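Local coordinates for acetoin utilization protein (PDB 2Q04) that is probably an acetyltransferase of the GNAT family with a role in acetoin utilization, at residues L30-F42 with R67-L79. Sequence-based numbering, arbitrary orientation.
Sequences LATYKLDPGLTAF and RQGNDIIGYVTFL
Strand 34-35 pairs in parallel with the start of strand 71-79, Lys34 beside Asp71 and Leu35 beside Ile72, through three backbone hydrogen bonds: Lys34 N to Asn70 O (2.8 Å), Ile72 N to Lys34 O and Asp36 N to Ile72 O. With so short a pairing, side chains carry much of the contact, and Ile72 is central among them. Ile72 CD1 packs against Tyr33 CB, 3.7 Å away, and against Leu30 CD2, crossing both side chains at about a right angle, whereas its CG2 branch meets Leu35 CD2. At one end the Tyr33 ring lies over Arg67, whose CD sits 3.9 Å from the ring centroid in a CH-pi contact; ring and guanidinium planes are only 15° apart. The Arg67 chain, extended as far as CD, bends at chi3 (58°), and NH1 donates to Gly69 O in the type II' hairpin turn, while NH2 forms a salt bridge with Glu22. Asn70 OD1 meets the same ring at its edge. At the other end Leu39 CD1 lies 3.4 Å from Ile72 O and touches the edge of the Tyr75 ring. Asp36 OD2 accepts from Gly38 N in an Asx turn and forms a salt bridge with Arg106. Strand 71-79 thus receives the short strand beside the classic bulge at Ile73 and Gly74 opposite Ala66; it pairs antiparallel with strands 62-68 and 95-103, and helix 112-121 packs against Ile73 and Val76.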
loop_
_atom_site.group_PDB
_atom_site.type_symbol
_atom_site.label_atom_id
_atom_site.label_comp_id
_atom_site.label_asym_id
_atom_site.label_seq_id
_atom_site.Cartn_x
_atom_site.Cartn_y
_atom_site.Cartn_z
ATOM N N LEU A 30 10.178 5.662 13.839
ATOM C CA LEU A 30 10.597 4.753 12.736
ATOM C C LEU A 30 12.105 4.678 12.585
ATOM O O LEU A 30 12.646 3.630 12.234
ATOM C CB LEU A 30 9.997 5.194 11.405
ATOM C CG LEU A 30 8.621 4.650 11.052
ATOM C CD1 LEU A 30 8.222 5.127 9.661
ATOM C CD2 LEU A 30 8.597 3.113 11.126
ATOM N N ALA A 31 12.780 5.809 12.804
ATOM C CA ALA A 31 14.232 5.890 12.637
ATOM C C ALA A 31 14.980 5.031 13.653
ATOM O O ALA A 31 16.122 4.639 13.417
ATOM C CB ALA A 31 14.689 7.333 12.738
ATOM N N THR A 32 14.336 4.750 14.787
ATOM C CA THR A 32 14.962 3.956 15.860
ATOM C C THR A 32 14.848 2.438 15.600
ATOM O O THR A 32 15.588 1.646 16.185
ATOM C CB THR A 32 14.338 4.273 17.229
ATOM O OG1 THR A 32 12.956 3.899 17.229
ATOM C CG2 THR A 32 14.465 5.763 17.549
ATOM N N TYR A 33 13.913 2.045 14.732
ATOM C CA TYR A 33 13.746 0.637 14.388
ATOM C C TYR A 33 14.763 0.216 13.328
ATOM O O TYR A 33 15.569 1.024 12.870
ATOM C CB TYR A 33 12.319 0.363 13.885
ATOM C CG TYR A 33 11.222 0.686 14.885
ATOM C CD1 TYR A 33 11.329 0.305 16.217
ATOM C CD2 TYR A 33 10.050 1.302 14.476
ATOM C CE1 TYR A 33 10.319 0.592 17.131
ATOM C CE2 TYR A 33 9.025 1.574 15.373
ATOM C CZ TYR A 33 9.165 1.218 16.698
ATOM O OH TYR A 33 8.151 1.492 17.587
ATOM N N LYS A 34 14.731 -1.063 12.964
ATOM C CA LYS A 34 15.645 -1.613 11.974
ATOM C C LYS A 34 14.885 -2.484 10.975
ATOM O O LYS A 34 14.295 -3.486 11.348
ATOM C CB LYS A 34 16.723 -2.451 12.669
ATOM C CG LYS A 34 17.740 -3.080 11.717
ATOM C CD LYS A 34 18.884 -3.743 12.478
ATOM C CE LYS A 34 19.981 -4.228 11.530
ATOM N NZ LYS A 34 21.172 -4.761 12.263
ATOM N N LEU A 35 14.900 -2.096 9.707
ATOM C CA LEU A 35 14.260 -2.900 8.667
ATOM C C LEU A 35 14.903 -4.279 8.572
ATOM O O LEU A 35 16.136 -4.403 8.507
ATOM C CB LEU A 35 14.348 -2.208 7.301
ATOM C CG LEU A 35 13.192 -1.291 6.897
ATOM C CD1 LEU A 35 13.370 -0.848 5.446
ATOM C CD2 LEU A 35 11.851 -1.979 7.073
ATOM N N ASP A 36 14.065 -5.312 8.548
ATOM C CA ASP A 36 14.535 -6.677 8.395
ATOM C C ASP A 36 15.306 -6.814 7.067
ATOM O O ASP A 36 14.885 -6.255 6.046
ATOM C CB ASP A 36 13.355 -7.640 8.403
ATOM C CG ASP A 36 13.782 -9.069 8.446
ATOM O OD1 ASP A 36 14.206 -9.526 9.528
ATOM O OD2 ASP A 36 13.695 -9.747 7.400
ATOM N N PRO A 37 16.429 -7.581 7.072
ATOM C CA PRO A 37 17.263 -7.722 5.857
ATOM C C PRO A 37 16.526 -8.322 4.646
ATOM O O PRO A 37 16.992 -8.182 3.517
ATOM C CB PRO A 37 18.386 -8.665 6.308
ATOM C CG PRO A 37 18.401 -8.570 7.797
ATOM C CD PRO A 37 16.997 -8.331 8.210
ATOM N N GLY A 38 15.377 -8.962 4.887
ATOM C CA GLY A 38 14.626 -9.623 3.821
ATOM C C GLY A 38 13.574 -8.755 3.143
ATOM O O GLY A 38 12.709 -9.273 2.435
ATOM N N LEU A 39 13.649 -7.436 3.346
ATOM C CA LEU A 39 12.690 -6.503 2.727
ATOM C C LEU A 39 13.373 -5.685 1.627
ATOM O O LEU A 39 13.449 -4.450 1.702
ATOM C CB LEU A 39 12.086 -5.577 3.791
ATOM C CG LEU A 39 11.219 -6.270 4.865
ATOM C CD1 LEU A 39 10.965 -5.346 6.030
ATOM C CD2 LEU A 39 9.908 -6.761 4.281
ATOM N N THR A 40 13.808 -6.381 0.570
ATOM C CA THR A 40 14.609 -5.765 -0.506
ATOM C C THR A 40 13.910 -5.838 -1.906
ATOM O O THR A 40 14.584 -5.857 -2.945
ATOM C CB THR A 40 16.005 -6.452 -0.609
ATOM O OG1 THR A 40 15.837 -7.860 -0.817
ATOM C CG2 THR A 40 16.812 -6.228 0.669
ATOM N N ALA A 41 12.573 -5.825 -1.913
ATOM C CA ALA A 41 11.801 -5.931 -3.171
ATOM C C ALA A 41 11.786 -4.612 -3.950
ATOM O O ALA A 41 11.587 -4.607 -5.169
ATOM C CB ALA A 41 10.372 -6.390 -2.884
ATOM N N PHE A 42 11.966 -3.498 -3.243
ATOM C CA PHE A 42 11.986 -2.180 -3.882
ATOM C C PHE A 42 13.388 -1.602 -3.911
ATOM O O PHE A 42 13.835 -1.104 -4.941
ATOM C CB PHE A 42 11.013 -1.236 -3.187
ATOM C CG PHE A 42 9.575 -1.611 -3.396
ATOM C CD1 PHE A 42 8.944 -1.340 -4.611
ATOM C CD2 PHE A 42 8.882 -2.329 -2.432
ATOM C CE1 PHE A 42 7.632 -1.730 -4.834
ATOM C CE2 PHE A 42 7.566 -2.719 -2.649
ATOM C CZ PHE A 42 6.942 -2.413 -3.856
ATOM N N ARG A 67 5.938 -5.570 13.390
ATOM C CA ARG A 67 7.144 -5.376 14.161
ATOM C C ARG A 67 7.351 -6.454 15.238
ATOM O O ARG A 67 6.398 -6.942 15.837
ATOM C CB ARG A 67 7.085 -3.987 14.820
ATOM C CG ARG A 67 8.254 -3.648 15.680
ATOM C CD ARG A 67 8.089 -2.265 16.328
ATOM N NE ARG A 67 6.872 -2.157 17.156
ATOM C CZ ARG A 67 6.720 -2.724 18.367
ATOM N NH1 ARG A 67 7.646 -3.528 18.855
ATOM N NH2 ARG A 67 5.603 -2.536 19.053
ATOM N N GLN A 68 8.614 -6.844 15.425
ATOM C CA GLN A 68 9.026 -7.680 16.542
ATOM C C GLN A 68 10.206 -7.004 17.200
ATOM O O GLN A 68 11.267 -6.932 16.622
ATOM C CB GLN A 68 9.435 -9.071 16.061
ATOM C CG GLN A 68 8.287 -10.063 15.943
ATOM C CD GLN A 68 8.774 -11.507 15.764
ATOM O OE1 GLN A 68 9.864 -11.749 15.225
ATOM N NE2 GLN A 68 7.967 -12.466 16.216
ATOM N N GLY A 69 10.009 -6.491 18.412
ATOM C CA GLY A 69 11.045 -5.713 19.087
ATOM C C GLY A 69 11.357 -4.457 18.288
ATOM O O GLY A 69 10.460 -3.752 17.877
ATOM N N ASN A 70 12.639 -4.213 18.032
ATOM C CA ASN A 70 13.060 -3.072 17.202
ATOM C C ASN A 70 13.076 -3.408 15.702
ATOM O O ASN A 70 13.400 -2.555 14.879
ATOM C CB ASN A 70 14.457 -2.598 17.623
ATOM C CG ASN A 70 14.425 -1.696 18.812
ATOM O OD1 ASN A 70 13.745 -0.670 18.811
ATOM N ND2 ASN A 70 15.203 -2.034 19.824
ATOM N N ASP A 71 12.700 -4.643 15.358
ATOM C CA ASP A 71 12.813 -5.132 13.986
ATOM C C ASP A 71 11.484 -5.049 13.201
ATOM O O ASP A 71 10.503 -5.702 13.551
ATOM C CB ASP A 71 13.321 -6.577 13.993
ATOM C CG ASP A 71 14.713 -6.704 14.584
ATOM O OD1 ASP A 71 15.622 -5.998 14.113
ATOM O OD2 ASP A 71 14.900 -7.521 15.509
ATOM N N ILE A 72 11.491 -4.270 12.116
ATOM C CA ILE A 72 10.337 -4.189 11.210
ATOM C C ILE A 72 10.414 -5.331 10.196
ATOM O O ILE A 72 11.319 -5.369 9.364
ATOM C CB ILE A 72 10.314 -2.854 10.428
ATOM C CG1 ILE A 72 10.314 -1.666 11.384
ATOM C CG2 ILE A 72 9.096 -2.799 9.534
ATOM C CD1 ILE A 72 10.566 -0.332 10.698
ATOM N N ILE A 73 9.459 -6.253 10.266
ATOM C CA ILE A 73 9.450 -7.422 9.367
ATOM C C ILE A 73 8.371 -7.287 8.294
ATOM O O ILE A 73 8.149 -8.195 7.504
ATOM C CB ILE A 73 9.283 -8.784 10.171
ATOM C CG1 ILE A 73 7.944 -8.838 10.929
ATOM C CG2 ILE A 73 10.406 -8.950 11.141
ATOM C CD1 ILE A 73 6.769 -9.307 10.092
ATOM N N GLY A 74 7.738 -6.129 8.251
ATOM C CA GLY A 74 6.732 -5.848 7.267
ATOM C C GLY A 74 6.213 -4.436 7.421
ATOM O O GLY A 74 6.338 -3.834 8.481
ATOM N N TYR A 75 5.632 -3.901 6.354
ATOM C CA TYR A 75 5.095 -2.556 6.382
ATOM C C TYR A 75 4.096 -2.335 5.262
ATOM O O TYR A 75 4.028 -3.108 4.305
ATOM C CB TYR A 75 6.220 -1.536 6.253
ATOM C CG TYR A 75 6.968 -1.621 4.934
ATOM C CD1 TYR A 75 6.472 -1.001 3.786
ATOM C CD2 TYR A 75 8.180 -2.316 4.838
ATOM C CE1 TYR A 75 7.155 -1.079 2.575
ATOM C CE2 TYR A 75 8.869 -2.398 3.633
ATOM C CZ TYR A 75 8.352 -1.776 2.504
ATOM O OH TYR A 75 9.023 -1.849 1.310
ATOM N N VAL A 76 3.328 -1.261 5.389
ATOM C CA VAL A 76 2.464 -0.810 4.334
ATOM C C VAL A 76 2.459 0.708 4.366
ATOM O O VAL A 76 2.386 1.309 5.449
ATOM C CB VAL A 76 1.020 -1.375 4.480
ATOM C CG1 VAL A 76 0.384 -0.919 5.784
ATOM C CG2 VAL A 76 0.168 -0.963 3.294
ATOM N N THR A 77 2.587 1.333 3.179
ATOM C CA THR A 77 2.766 2.797 3.084
ATOM C C THR A 77 1.586 3.486 2.429
ATOM O O THR A 77 0.919 2.914 1.573
ATOM C CB THR A 77 4.021 3.158 2.278
ATOM O OG1 THR A 77 3.784 2.924 0.882
ATOM C CG2 THR A 77 5.210 2.345 2.738
ATOM N N PHE A 78 1.336 4.733 2.847
ATOM C CA PHE A 78 0.301 5.564 2.250
ATOM C C PHE A 78 0.831 6.940 2.069
ATOM O O PHE A 78 1.484 7.479 2.957
ATOM C CB PHE A 78 -0.937 5.620 3.134
ATOM C CG PHE A 78 -1.565 4.323 3.347
ATOM C CD1 PHE A 78 -2.576 3.881 2.508
ATOM C CD2 PHE A 78 -1.148 3.496 4.389
ATOM C CE1 PHE A 78 -3.166 2.631 2.700
ATOM C CE2 PHE A 78 -1.732 2.260 4.588
ATOM C CZ PHE A 78 -2.747 1.827 3.747
ATOM N N LEU A 79 0.560 7.521 0.910
ATOM C CA LEU A 79 0.961 8.888 0.614
ATOM C C LEU A 79 0.256 9.331 -0.640
ATOM O O LEU A 79 -0.425 8.527 -1.294
ATOM C CB LEU A 79 2.488 8.982 0.425
ATOM C CG LEU A 79 3.107 8.218 -0.761
ATOM C CD1 LEU A 79 4.560 8.636 -0.949
ATOM C CD2 LEU A 79 2.994 6.690 -0.580
#